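Local structure of phosphoribosylformylglycinamidine synthase 2 (Thermus thermophilus, 3VIU) at residues K187-S192 / V254-Q258; V36-C42 / A262-S267; L379-P385 / E587-P591; R452-L456 / G575-Y581. The protein is a synthase of the PurM-like (AIR synthase-related) family, built from two pairs of N- and C-terminal domains, and binds ADP and magnesium. All coordinates share one frame. Residue numbers count along the deposited sequence, not the author numbering.

The four contacts fall into two separate groups, one in each half of the sequence. Contacts 1 and 2 share one piece of chain, strand 254-259 followed by helix 264-275, and their centres lie about 19 Å apart. Contact 1 is buried and rests on backbone and carboxylate hydrogen bonds at a sheet edge; contact 2, partly buried, is purely van der Waals, joining the linker helices to the first C-terminal domain. Contacts 3 and 4 adjoin, centres about 8 Å apart, joined among others by a salt bridge from Glu587 OE2 to Arg452 NH1 (2.9 Å). Contact 4 is buried and built around an arginine, whereas contact 3 lies at the surface and relies on one backbone bond and the Phe588 ring.

Contact 1. Residues K187-S192 / V254-Q258; sequences KRSRAS and VEGVQ
The carboxylate of Glu255 grips the end of segment 187-192: OE2 accepts a very short bond from Ser192 N (2.4 Å) and another from Ser192 OG (2.9 Å), with Ser192 chi1 p and Glu255 chi1 p, chi2 t. Further along, Val257 N donates to Arg188 O (3.1 Å, nearly straight). Between these bonds the extended loop 187-192 passes the strand at about 100° end to end, and Arg190 CA comes 4.5 Å from Gly256 CA. Gly256 CA approaches Arg190 O at 3.0 Å in a CA-H...O contact; a side chain here would clash with that carbonyl. Lys187, chi1 p and otherwise extended, lays its chain along the valines, CD 3.9 Å from Val254 CG2 and NZ 3.3 Å from Val257 CG2. The Arg190 guanidinium turns away to a salt bridge with Glu67, a residue of the ADP pocket. Strand 254-259 forms an outermost strand of its seven-stranded sheet, pairing with strand 307-312; the arrangement is an interdomain connection crossing a sheet edge in the PurM-like fold.

Contact 2. Residues V36-C42 / A262-S267; sequences VMWSEHC and AAGLTS
Ala262 and Ala263 form two small methyl bumps that fit against a shallow surface made by the end of helix 28-37 and the start of helix 40-43. Ala263 (phi/psi 78/11; CA 6.4 Å from Val36 CA) sends CB into the hollow between Val36 CG1 (3.6 Å), Met37 SE (4.0 Å) and Cys42 SG (4.2 Å). Ala262 CB sits beside Cys42 SG (4.2 Å) and meets the edge of the His41 ring at CD2 (3.4 Å). Selenomethionine Met37, m at all three chi angles, curls over the first turn of helix 264-275, with CG 3.9 Å from Thr266 CG2 and SE 3.6 Å from Ser267 CB. No hydrogen bond crosses; each side is braced internally, Ser39 OG to Val36 O (2.9 Å) at the N-cap of helix 40-43 and Ser267 OG (chi1 p) to Ala262 O (2.6 Å). The His41 side chain is about 5 Å from bound ADP. Helix 296-301 flanks the contact through Leu301, which touches Val36 and Thr266, while strand 254-259 leads into helix 264-275.

Contact 3. Residues L379-P385 / E587-P591; sequences LRETPIP and EFGHP
One hydrogen bond crosses this contact: Gly589 N donates to Leu379 O (3.0 Å, almost straight). Leu379 O also accepts from Thr382 N (3.1 Å) as the chain leaves helix 374-380, so it serves both the turn and the partner loop. The backbones come close, with CA atoms of Arg380 and Gly589 4.3 Å apart and those of Leu379 and Phe588 4.9 Å apart. Gly589 takes phi/psi of 87/168, where a side chain would jam against the preceding carbonyl and crowd Ile384 CG2.

Apolar contacts centre on Phe588, chi1 p and chi2 95°, whose ring enters the bend of 382-385. Phe588 CE1 meets Pro385 CD (3.5 Å) and Ile384 CA (4.0 Å) at the ring edge, and Phe588 CD1 lies 3.9 Å from Thr382 CG2. Leu379 CD2 packs on Phe588 CB (4.3 Å).

The charged ends find partners beyond the pair: Arg380 bonds Leu456 O and pairs with Glu372, and Glu587 pairs with Arg452. The chemistry thus joins the end of helix 374-380 to the 587-591 loop of the second C-terminal domain through backbone fit and the packing of the Phe588 ring, without a salt bridge between the two segments.

Contact 4. Residues R452-L456 / G575-Y581; sequences RYSRL and GASEVLY
Arg452 dominates this meeting of helix 451-456 with the start of helix 578-584. With chi1 m and chi2 and chi3 t, its side chain lays the guanidinium flat over the ring of Tyr581 (chi1 t, chi2 74°): Arg452 CZ is 4.1 Å from the Tyr581 ring centroid, a cation-pi stack with planes 26° apart. Glu578, chi1 and chi2 both m, approaches the guanidinium edge in a long salt bridge, OE2 to Arg452 NE 3.8 Å; a water links Arg452 NH2 (3.2 Å) and Glu578 OE1 (2.6 Å). Ala576, in the left-handed region (59/24), presses its CB on Leu456 CD1 (3.4 Å; chi1 m, chi2 t) and Tyr453 CD2 (3.9 Å), its CA 5.5 Å from that of Arg452. Tyr453, chi1 m, reaches Glu656 through OH. Ser577, chi1 p, N-caps the second helix, OG accepting from Leu580 N (3.1 Å) and bonding Leu574 O. Glu587 is Arg452's salt-bridge partner and Tyr162 OH bonds Glu578 OE2, so the buried charge joining these N- and C-terminal domains is shared among several groups.

Contact 1. Residues K187-S192 / V254-Q258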
loop_
_atom_site.group_PDB
_atom_site.type_symbol
_atom_site.label_atom_id
_atom_site.label_comp_id
_atom_site.label_asym_id
_atom_site.label_seq_id
_atom_site.Cartn_x
_atom_site.Cartn_y
_atom_site.Cartn_z
ATOM N N LYS A 187 6.080 -2.240 -20.646
ATOM C CA LYS A 187 5.170 -1.423 -21.444
ATOM C C LYS A 187 4.453 -0.366 -20.600
ATOM O O LYS A 187 4.317 -0.506 -19.385
ATOM C CB LYS A 187 4.133 -2.306 -22.153
ATOM C CG LYS A 187 3.123 -2.973 -21.228
ATOM C CD LYS A 187 2.146 -3.844 -22.018
ATOM C CE LYS A 187 1.238 -4.661 -21.096
ATOM N NZ LYS A 187 0.406 -5.642 -21.851
ATOM N N ARG A 188 3.994 0.690 -21.262
ATOM C CA ARG A 188 3.298 1.786 -20.598
ATOM C C ARG A 188 1.987 2.133 -21.311
ATOM O O ARG A 188 1.371 1.284 -21.956
ATOM C CB ARG A 188 4.206 3.025 -20.537
ATOM C CG ARG A 188 4.752 3.475 -21.892
ATOM C CD ARG A 188 5.822 2.520 -22.413
ATOM N NE ARG A 188 5.930 2.546 -23.870
ATOM C CZ ARG A 188 6.376 3.579 -24.581
ATOM N NH1 ARG A 188 6.766 4.692 -23.971
ATOM N NH2 ARG A 188 6.432 3.498 -25.906
ATOM N N SER A 189 1.566 3.386 -21.189
ATOM C CA SER A 189 0.332 3.843 -21.811
ATOM C C SER A 189 0.651 4.779 -22.976
ATOM O O SER A 189 0.391 5.981 -22.908
ATOM C CB SER A 189 -0.530 4.570 -20.770
ATOM O OG SER A 189 -1.806 4.903 -21.286
ATOM N N ARG A 190 1.221 4.220 -24.040
ATOM C CA ARG A 190 1.570 5.002 -25.216
ATOM C C ARG A 190 0.899 4.482 -26.479
ATOM O O ARG A 190 0.561 3.302 -26.581
ATOM C CB ARG A 190 3.082 5.011 -25.413
ATOM C CG ARG A 190 3.843 5.756 -24.334
ATOM C CD ARG A 190 3.592 7.256 -24.392
ATOM N NE ARG A 190 4.337 7.967 -23.354
ATOM C CZ ARG A 190 4.150 7.803 -22.045
ATOM N NH1 ARG A 190 3.237 6.949 -21.597
ATOM N NH2 ARG A 190 4.880 8.496 -21.180
ATOM N N ALA A 191 0.708 5.376 -27.441
ATOM C CA ALA A 191 0.081 5.029 -28.707
ATOM C C ALA A 191 0.648 5.915 -29.809
ATOM O O ALA A 191 0.856 7.110 -29.604
ATOM C CB ALA A 191 -1.429 5.218 -28.607
ATOM N N SER A 192 0.906 5.333 -30.974
ATOM C CA SER A 192 1.443 6.098 -32.097
ATOM C C SER A 192 0.303 6.582 -32.979
ATOM O O SER A 192 -0.835 6.132 -32.853
ATOM C CB SER A 192 2.423 5.251 -32.917
ATOM O OG SER A 192 1.809 4.063 -33.390
ATOM N N VAL A 254 1.727 -5.137 -28.449
ATOM C CA VAL A 254 1.150 -3.841 -28.127
ATOM C C VAL A 254 2.170 -2.757 -27.810
ATOM O O VAL A 254 3.273 -3.039 -27.349
ATOM C CB VAL A 254 0.184 -3.976 -26.933
ATOM C CG1 VAL A 254 -0.937 -4.947 -27.285
ATOM C CG2 VAL A 254 0.939 -4.476 -25.710
ATOM N N GLU A 255 1.784 -1.512 -28.055
ATOM C CA GLU A 255 2.651 -0.375 -27.779
ATOM C C GLU A 255 2.087 0.419 -26.605
ATOM O O GLU A 255 2.733 1.326 -26.081
ATOM C CB GLU A 255 2.765 0.524 -29.017
ATOM C CG GLU A 255 1.435 0.895 -29.649
ATOM C CD GLU A 255 1.600 1.814 -30.844
ATOM O OE1 GLU A 255 2.362 1.464 -31.768
ATOM O OE2 GLU A 255 0.965 2.888 -30.861
ATOM N N GLY A 256 0.878 0.061 -26.194
ATOM C CA GLY A 256 0.244 0.738 -25.081
ATOM C C GLY A 256 -0.937 -0.046 -24.543
ATOM O O GLY A 256 -1.709 -0.630 -25.312
ATOM N N VAL A 257 -1.077 -0.065 -23.221
ATOM C CA VAL A 257 -2.166 -0.770 -22.563
ATOM C C VAL A 257 -2.684 0.091 -21.425
ATOM O O VAL A 257 -1.907 0.627 -20.633
ATOM C CB VAL A 257 -1.702 -2.109 -21.974
ATOM C CG1 VAL A 257 -2.890 -2.840 -21.385
ATOM C CG2 VAL A 257 -1.021 -2.951 -23.037
ATOM N N GLN A 258 -4.002 0.225 -21.348
ATOM C CA GLN A 258 -4.634 1.027 -20.315
ATOM C C GLN A 258 -5.789 0.279 -19.688
ATOM O O GLN A 258 -6.578 -0.365 -20.381
ATOM C CB GLN A 258 -5.165 2.337 -20.903
ATOM C CG GLN A 258 -4.292 3.532 -20.638
ATOM C CD GLN A 258 -4.021 3.714 -19.162
ATOM O OE1 GLN A 258 -4.939 3.913 -18.369
ATOM N NE2 GLN A 258 -2.759 3.637 -18.783
#

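Contact 2. Residues V36-C42 / A262-S267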
loop_
_atom_site.group_PDB
_atom_site.type_symbol
_atom_site.label_atom_id
_atom_site.label_comp_id
_atom_site.label_asym_id
_atom_site.label_seq_id
_atom_site.Cartn_x
_atom_site.Cartn_y
_atom_site.Cartn_z
ATOM N N VAL A 36 -16.225 14.791 -13.692
ATOM C CA VAL A 36 -15.503 13.603 -13.249
ATOM C C VAL A 36 -13.982 13.683 -13.409
ATOM O O VAL A 36 -13.241 13.269 -12.517
ATOM C CB VAL A 36 -16.028 12.337 -13.978
ATOM C CG1 VAL A 36 -15.293 11.093 -13.481
ATOM C CG2 VAL A 36 -17.529 12.188 -13.737
HETATM N N MSE A 37 -13.511 14.211 -14.533
HETATM C CA MSE A 37 -12.070 14.312 -14.757
HETATM C C MSE A 37 -11.395 15.371 -13.890
HETATM O O MSE A 37 -10.194 15.299 -13.639
HETATM C CB MSE A 37 -11.777 14.591 -16.233
HETATM C CG MSE A 37 -12.046 13.404 -17.146
HETATM SE SE MSE A 37 -10.932 11.842 -16.738
HETATM C CE MSE A 37 -9.293 12.393 -17.627
ATOM N N TRP A 38 -12.173 16.343 -13.428
ATOM C CA TRP A 38 -11.652 17.417 -12.595
ATOM C C TRP A 38 -11.915 17.226 -11.101
ATOM O O TRP A 38 -11.583 18.091 -10.290
ATOM C CB TRP A 38 -12.224 18.752 -13.074
ATOM C CG TRP A 38 -11.458 19.327 -14.222
ATOM C CD1 TRP A 38 -10.724 18.638 -15.147
ATOM C CD2 TRP A 38 -11.325 20.714 -14.557
ATOM N NE1 TRP A 38 -10.138 19.510 -16.032
ATOM C CE2 TRP A 38 -10.493 20.791 -15.695
ATOM C CE3 TRP A 38 -11.831 21.902 -14.007
ATOM C CZ2 TRP A 38 -10.152 22.008 -16.293
ATOM C CZ3 TRP A 38 -11.492 23.111 -14.604
ATOM C CH2 TRP A 38 -10.660 23.153 -15.736
ATOM N N SER A 39 -12.515 16.095 -10.742
ATOM C CA SER A 39 -12.796 15.792 -9.340
ATOM C C SER A 39 -11.456 15.465 -8.676
ATOM O O SER A 39 -10.516 15.045 -9.356
ATOM C CB SER A 39 -13.740 14.586 -9.230
ATOM O OG SER A 39 -13.092 13.383 -9.620
ATOM N N GLU A 40 -11.358 15.647 -7.362
ATOM C CA GLU A 40 -10.092 15.377 -6.684
ATOM C C GLU A 40 -9.584 13.965 -6.944
ATOM O O GLU A 40 -8.382 13.750 -7.067
ATOM C CB GLU A 40 -10.219 15.590 -5.171
ATOM C CG GLU A 40 -8.874 15.576 -4.444
ATOM C CD GLU A 40 -8.085 16.864 -4.630
ATOM O OE1 GLU A 40 -6.842 16.836 -4.468
ATOM O OE2 GLU A 40 -8.707 17.908 -4.924
ATOM N N HIS A 41 -10.505 13.009 -7.032
ATOM C CA HIS A 41 -10.141 11.613 -7.264
ATOM C C HIS A 41 -9.242 11.458 -8.483
ATOM O O HIS A 41 -8.194 10.822 -8.411
ATOM C CB HIS A 41 -11.392 10.747 -7.447
ATOM C CG HIS A 41 -11.096 9.283 -7.573
ATOM N ND1 HIS A 41 -10.847 8.477 -6.482
ATOM C CD2 HIS A 41 -10.946 8.493 -8.663
ATOM C CE1 HIS A 41 -10.555 7.256 -6.894
ATOM N NE2 HIS A 41 -10.607 7.238 -8.214
ATOM N N CYS A 42 -9.648 12.057 -9.596
ATOM C CA CYS A 42 -8.886 11.971 -10.838
ATOM C C CYS A 42 -7.840 13.060 -11.051
ATOM O O CYS A 42 -6.774 12.800 -11.603
ATOM C CB CYS A 42 -9.836 11.984 -12.040
ATOM S SG CYS A 42 -10.937 10.555 -12.170
ATOM N N ALA A 262 -11.778 4.536 -12.620
ATOM C CA ALA A 262 -12.560 5.728 -12.364
ATOM C C ALA A 262 -12.651 6.528 -13.660
ATOM O O ALA A 262 -11.632 6.791 -14.299
ATOM C CB ALA A 262 -11.893 6.558 -11.276
ATOM N N ALA A 263 -13.873 6.896 -14.040
ATOM C CA ALA A 263 -14.112 7.679 -15.250
ATOM C C ALA A 263 -14.051 6.823 -16.517
ATOM O O ALA A 263 -14.033 7.347 -17.631
ATOM C CB ALA A 263 -13.106 8.835 -15.334
ATOM N N GLY A 264 -14.020 5.508 -16.323
ATOM C CA GLY A 264 -13.979 4.554 -17.423
ATOM C C GLY A 264 -13.263 4.922 -18.717
ATOM O O GLY A 264 -12.079 5.265 -18.726
ATOM N N LEU A 265 -14.000 4.827 -19.821
ATOM C CA LEU A 265 -13.479 5.125 -21.151
ATOM C C LEU A 265 -12.910 6.528 -21.267
ATOM O O LEU A 265 -11.871 6.732 -21.889
ATOM C CB LEU A 265 -14.584 4.940 -22.195
ATOM C CG LEU A 265 -14.987 3.518 -22.577
ATOM C CD1 LEU A 265 -16.311 3.533 -23.315
ATOM C CD2 LEU A 265 -13.898 2.909 -23.432
ATOM N N THR A 266 -13.590 7.496 -20.669
ATOM C CA THR A 266 -13.125 8.870 -20.720
ATOM C C THR A 266 -11.693 9.016 -20.195
ATOM O O THR A 266 -10.829 9.536 -20.900
ATOM C CB THR A 266 -14.059 9.794 -19.923
ATOM O OG1 THR A 266 -15.374 9.744 -20.490
ATOM C CG2 THR A 266 -13.551 11.225 -19.959
ATOM N N SER A 267 -11.429 8.548 -18.977
ATOM C CA SER A 267 -10.088 8.661 -18.395
ATOM C C SER A 267 -9.055 7.756 -19.072
ATOM O O SER A 267 -7.887 8.118 -19.188
ATOM C CB SER A 267 -10.130 8.351 -16.896
ATOM O OG SER A 267 -10.568 7.022 -16.662
#

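Contact 3. Residues L379-P385 / E587-P591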
loop_
_atom_site.group_PDB
_atom_site.type_symbol
_atom_site.label_atom_id
_atom_site.label_comp_id
_atom_site.label_asym_id
_atom_site.label_seq_id
_atom_site.Cartn_x
_atom_site.Cartn_y
_atom_site.Cartn_z
ATOM N N LEU A 379 -2.787 17.627 22.803
ATOM C CA LEU A 379 -2.589 16.224 23.139
ATOM C C LEU A 379 -1.114 15.835 23.081
ATOM O O LEU A 379 -0.599 15.215 24.008
ATOM C CB LEU A 379 -3.412 15.326 22.202
ATOM C CG LEU A 379 -4.921 15.339 22.469
ATOM C CD1 LEU A 379 -5.669 14.541 21.407
ATOM C CD2 LEU A 379 -5.166 14.770 23.868
ATOM N N ARG A 380 -0.435 16.217 22.000
ATOM C CA ARG A 380 0.983 15.902 21.826
ATOM C C ARG A 380 1.873 16.465 22.938
ATOM O O ARG A 380 2.816 15.809 23.369
ATOM C CB ARG A 380 1.476 16.416 20.467
ATOM C CG ARG A 380 2.957 16.162 20.199
ATOM C CD ARG A 380 3.372 16.584 18.786
ATOM N NE ARG A 380 3.329 18.027 18.577
ATOM C CZ ARG A 380 2.470 18.639 17.764
ATOM N NH1 ARG A 380 1.576 17.932 17.085
ATOM N NH2 ARG A 380 2.507 19.954 17.621
ATOM N N GLU A 381 1.571 17.682 23.389
ATOM C CA GLU A 381 2.346 18.328 24.437
ATOM C C GLU A 381 1.917 17.916 25.851
ATOM O O GLU A 381 2.500 18.364 26.836
ATOM C CB GLU A 381 2.256 19.852 24.287
ATOM C CG GLU A 381 2.806 20.378 22.961
ATOM C CD GLU A 381 2.827 21.902 22.879
ATOM O OE1 GLU A 381 3.349 22.434 21.876
ATOM O OE2 GLU A 381 2.323 22.567 23.809
ATOM N N THR A 382 0.899 17.073 25.967
ATOM C CA THR A 382 0.485 16.638 27.296
ATOM C C THR A 382 1.595 15.760 27.875
ATOM O O THR A 382 2.013 14.786 27.256
ATOM C CB THR A 382 -0.810 15.816 27.259
ATOM O OG1 THR A 382 -1.841 16.583 26.637
ATOM C CG2 THR A 382 -1.249 15.461 28.677
ATOM N N PRO A 383 2.089 16.098 29.072
ATOM C CA PRO A 383 3.157 15.311 29.699
ATOM C C PRO A 383 2.686 13.893 29.986
ATOM O O PRO A 383 1.537 13.686 30.353
ATOM C CB PRO A 383 3.442 16.075 30.998
ATOM C CG PRO A 383 2.952 17.464 30.716
ATOM C CD PRO A 383 1.683 17.215 29.938
ATOM N N ILE A 384 3.563 12.916 29.820
ATOM C CA ILE A 384 3.179 11.544 30.116
ATOM C C ILE A 384 3.295 11.379 31.628
ATOM O O ILE A 384 4.359 11.587 32.209
ATOM C CB ILE A 384 4.089 10.526 29.382
ATOM C CG1 ILE A 384 5.549 10.960 29.504
ATOM C CG2 ILE A 384 3.684 10.426 27.908
ATOM C CD1 ILE A 384 6.524 10.152 28.649
ATOM N N PRO A 385 2.189 11.022 32.289
ATOM C CA PRO A 385 2.146 10.833 33.740
ATOM C C PRO A 385 2.884 9.596 34.229
ATOM O O PRO A 385 3.044 8.626 33.487
ATOM C CB PRO A 385 0.657 10.734 34.019
ATOM C CG PRO A 385 0.178 9.977 32.828
ATOM C CD PRO A 385 0.890 10.682 31.684
ATOM N N GLU A 587 -4.590 8.313 24.099
ATOM C CA GLU A 587 -3.398 8.471 23.277
ATOM C C GLU A 587 -2.998 9.934 23.301
ATOM O O GLU A 587 -3.772 10.815 22.931
ATOM C CB GLU A 587 -3.633 7.998 21.833
ATOM C CG GLU A 587 -4.501 8.899 20.982
ATOM C CD GLU A 587 -4.535 8.489 19.509
ATOM O OE1 GLU A 587 -5.139 9.236 18.712
ATOM O OE2 GLU A 587 -3.971 7.430 19.146
ATOM N N PHE A 588 -1.778 10.184 23.759
ATOM C CA PHE A 588 -1.269 11.541 23.871
ATOM C C PHE A 588 0.241 11.477 24.032
ATOM O O PHE A 588 0.814 10.395 24.037
ATOM C CB PHE A 588 -1.920 12.229 25.081
ATOM C CG PHE A 588 -1.710 11.502 26.382
ATOM C CD1 PHE A 588 -0.661 11.852 27.229
ATOM C CD2 PHE A 588 -2.561 10.470 26.765
ATOM C CE1 PHE A 588 -0.466 11.181 28.444
ATOM C CE2 PHE A 588 -2.379 9.790 27.976
ATOM C CZ PHE A 588 -1.331 10.146 28.817
ATOM N N GLY A 589 0.884 12.629 24.168
ATOM C CA GLY A 589 2.327 12.640 24.316
ATOM C C GLY A 589 3.022 12.663 22.970
ATOM O O GLY A 589 2.392 12.450 21.943
ATOM N N HIS A 590 4.323 12.925 22.972
ATOM C CA HIS A 590 5.085 12.966 21.733
ATOM C C HIS A 590 5.406 11.553 21.252
ATOM O O HIS A 590 5.736 10.687 22.050
ATOM C CB HIS A 590 6.396 13.729 21.939
ATOM C CG HIS A 590 7.072 14.128 20.660
ATOM N ND1 HIS A 590 6.759 15.287 19.981
ATOM C CD2 HIS A 590 8.020 13.504 19.919
ATOM C CE1 HIS A 590 7.483 15.359 18.878
ATOM N NE2 HIS A 590 8.256 14.290 18.817
ATOM N N PRO A 591 5.272 11.296 19.939
ATOM C CA PRO A 591 5.578 9.968 19.394
ATOM C C PRO A 591 7.089 9.763 19.529
ATOM O O PRO A 591 7.825 10.721 19.705
ATOM C CB PRO A 591 5.142 10.087 17.938
ATOM C CG PRO A 591 4.017 11.042 18.012
ATOM C CD PRO A 591 4.537 12.100 18.952
#

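Contact 4. Residues R452-L456 / G575-Y581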
loop_
_atom_site.group_PDB
_atom_site.type_symbol
_atom_site.label_atom_id
_atom_site.label_comp_id
_atom_site.label_asym_id
_atom_site.label_seq_id
_atom_site.Cartn_x
_atom_site.Cartn_y
_atom_site.Cartn_z
ATOM N N ARG A 452 -1.539 6.191 15.630
ATOM C CA ARG A 452 -1.353 6.940 16.873
ATOM C C ARG A 452 -0.266 7.995 16.688
ATOM O O ARG A 452 -0.463 9.160 17.017
ATOM C CB ARG A 452 -1.002 5.986 18.017
ATOM C CG ARG A 452 -2.072 4.929 18.259
ATOM C CD ARG A 452 -1.802 4.109 19.508
ATOM N NE ARG A 452 -2.873 3.147 19.783
ATOM C CZ ARG A 452 -4.143 3.474 20.013
ATOM N NH1 ARG A 452 -4.519 4.744 19.999
ATOM N NH2 ARG A 452 -5.036 2.534 20.279
ATOM N N TYR A 453 0.873 7.586 16.141
ATOM C CA TYR A 453 1.977 8.510 15.875
ATOM C C TYR A 453 1.491 9.587 14.898
ATOM O O TYR A 453 1.707 10.787 15.097
ATOM C CB TYR A 453 3.146 7.786 15.200
ATOM C CG TYR A 453 3.817 6.687 15.993
ATOM C CD1 TYR A 453 4.893 5.982 15.448
ATOM C CD2 TYR A 453 3.423 6.382 17.294
ATOM C CE1 TYR A 453 5.564 5.007 16.173
ATOM C CE2 TYR A 453 4.088 5.414 18.028
ATOM C CZ TYR A 453 5.157 4.730 17.464
ATOM O OH TYR A 453 5.826 3.776 18.189
ATOM N N SER A 454 0.834 9.130 13.836
ATOM C CA SER A 454 0.347 10.001 12.778
ATOM C C SER A 454 -0.695 11.042 13.214
ATOM O O SER A 454 -0.645 12.193 12.780
ATOM C CB SER A 454 -0.181 9.130 11.628
ATOM O OG SER A 454 0.830 8.240 11.140
ATOM N N ARG A 455 -1.626 10.652 14.077
ATOM C CA ARG A 455 -2.641 11.581 14.555
ATOM C C ARG A 455 -1.998 12.692 15.388
ATOM O O ARG A 455 -2.325 13.863 15.226
ATOM C CB ARG A 455 -3.697 10.818 15.376
ATOM C CG ARG A 455 -4.487 11.638 16.410
ATOM C CD ARG A 455 -5.222 12.830 15.819
ATOM N NE ARG A 455 -6.318 12.462 14.925
ATOM C CZ ARG A 455 -7.390 11.767 15.296
ATOM N NH1 ARG A 455 -8.338 11.488 14.411
ATOM N NH2 ARG A 455 -7.513 11.339 16.544
ATOM N N LEU A 456 -1.064 12.323 16.255
ATOM C CA LEU A 456 -0.384 13.279 17.124
ATOM C C LEU A 456 0.752 14.080 16.478
ATOM O O LEU A 456 1.095 15.171 16.938
ATOM C CB LEU A 456 0.150 12.545 18.354
ATOM C CG LEU A 456 -0.950 11.958 19.239
ATOM C CD1 LEU A 456 -0.353 10.955 20.208
ATOM C CD2 LEU A 456 -1.660 13.085 19.980
ATOM N N GLY A 575 4.990 7.928 24.760
ATOM C CA GLY A 575 4.093 8.775 23.995
ATOM C C GLY A 575 3.455 8.100 22.796
ATOM O O GLY A 575 4.146 7.535 21.957
ATOM N N ALA A 576 2.128 8.156 22.716
ATOM C CA ALA A 576 1.388 7.562 21.606
ATOM C C ALA A 576 1.653 6.064 21.488
ATOM O O ALA A 576 1.479 5.484 20.424
ATOM C CB ALA A 576 1.771 8.261 20.301
ATOM N N SER A 577 2.056 5.429 22.581
ATOM C CA SER A 577 2.364 4.009 22.524
ATOM C C SER A 577 1.176 3.118 22.802
ATOM O O SER A 577 0.103 3.581 23.217
ATOM C CB SER A 577 3.457 3.665 23.523
ATOM O OG SER A 577 2.954 3.734 24.848
ATOM N N GLU A 578 1.390 1.823 22.571
ATOM C CA GLU A 578 0.379 0.810 22.817
ATOM C C GLU A 578 0.162 0.682 24.323
ATOM O O GLU A 578 -0.961 0.713 24.802
ATOM C CB GLU A 578 0.830 -0.549 22.270
ATOM C CG GLU A 578 0.657 -0.746 20.785
ATOM C CD GLU A 578 -0.790 -0.583 20.344
ATOM O OE1 GLU A 578 -1.706 -0.912 21.139
ATOM O OE2 GLU A 578 -1.003 -0.135 19.194
ATOM N N VAL A 579 1.251 0.543 25.069
ATOM C CA VAL A 579 1.141 0.380 26.504
ATOM C C VAL A 579 0.450 1.567 27.156
ATOM O O VAL A 579 -0.243 1.403 28.156
ATOM C CB VAL A 579 2.531 0.157 27.167
ATOM C CG1 VAL A 579 3.279 1.486 27.290
ATOM C CG2 VAL A 579 2.349 -0.504 28.534
ATOM N N LEU A 580 0.639 2.761 26.600
ATOM C CA LEU A 580 -0.005 3.946 27.166
ATOM C C LEU A 580 -1.513 3.807 26.999
ATOM O O LEU A 580 -2.280 4.017 27.943
ATOM C CB LEU A 580 0.465 5.226 26.464
ATOM C CG LEU A 580 -0.316 6.498 26.844
ATOM C CD1 LEU A 580 -0.174 6.783 28.337
ATOM C CD2 LEU A 580 0.191 7.674 26.041
ATOM N N TYR A 581 -1.928 3.446 25.790
ATOM C CA TYR A 581 -3.341 3.280 25.482
ATOM C C TYR A 581 -3.987 2.205 26.346
ATOM O O TYR A 581 -5.122 2.357 26.781
ATOM C CB TYR A 581 -3.532 2.906 24.015
ATOM C CG TYR A 581 -4.970 2.626 23.664
ATOM C CD1 TYR A 581 -5.894 3.664 23.547
ATOM C CD2 TYR A 581 -5.413 1.322 23.457
ATOM C CE1 TYR A 581 -7.221 3.411 23.228
ATOM C CE2 TYR A 581 -6.740 1.058 23.138
ATOM C CZ TYR A 581 -7.639 2.108 23.024
ATOM O OH TYR A 581 -8.954 1.855 22.709
HETATM O O HOH W 1 -4.264 -0.579 20.744
#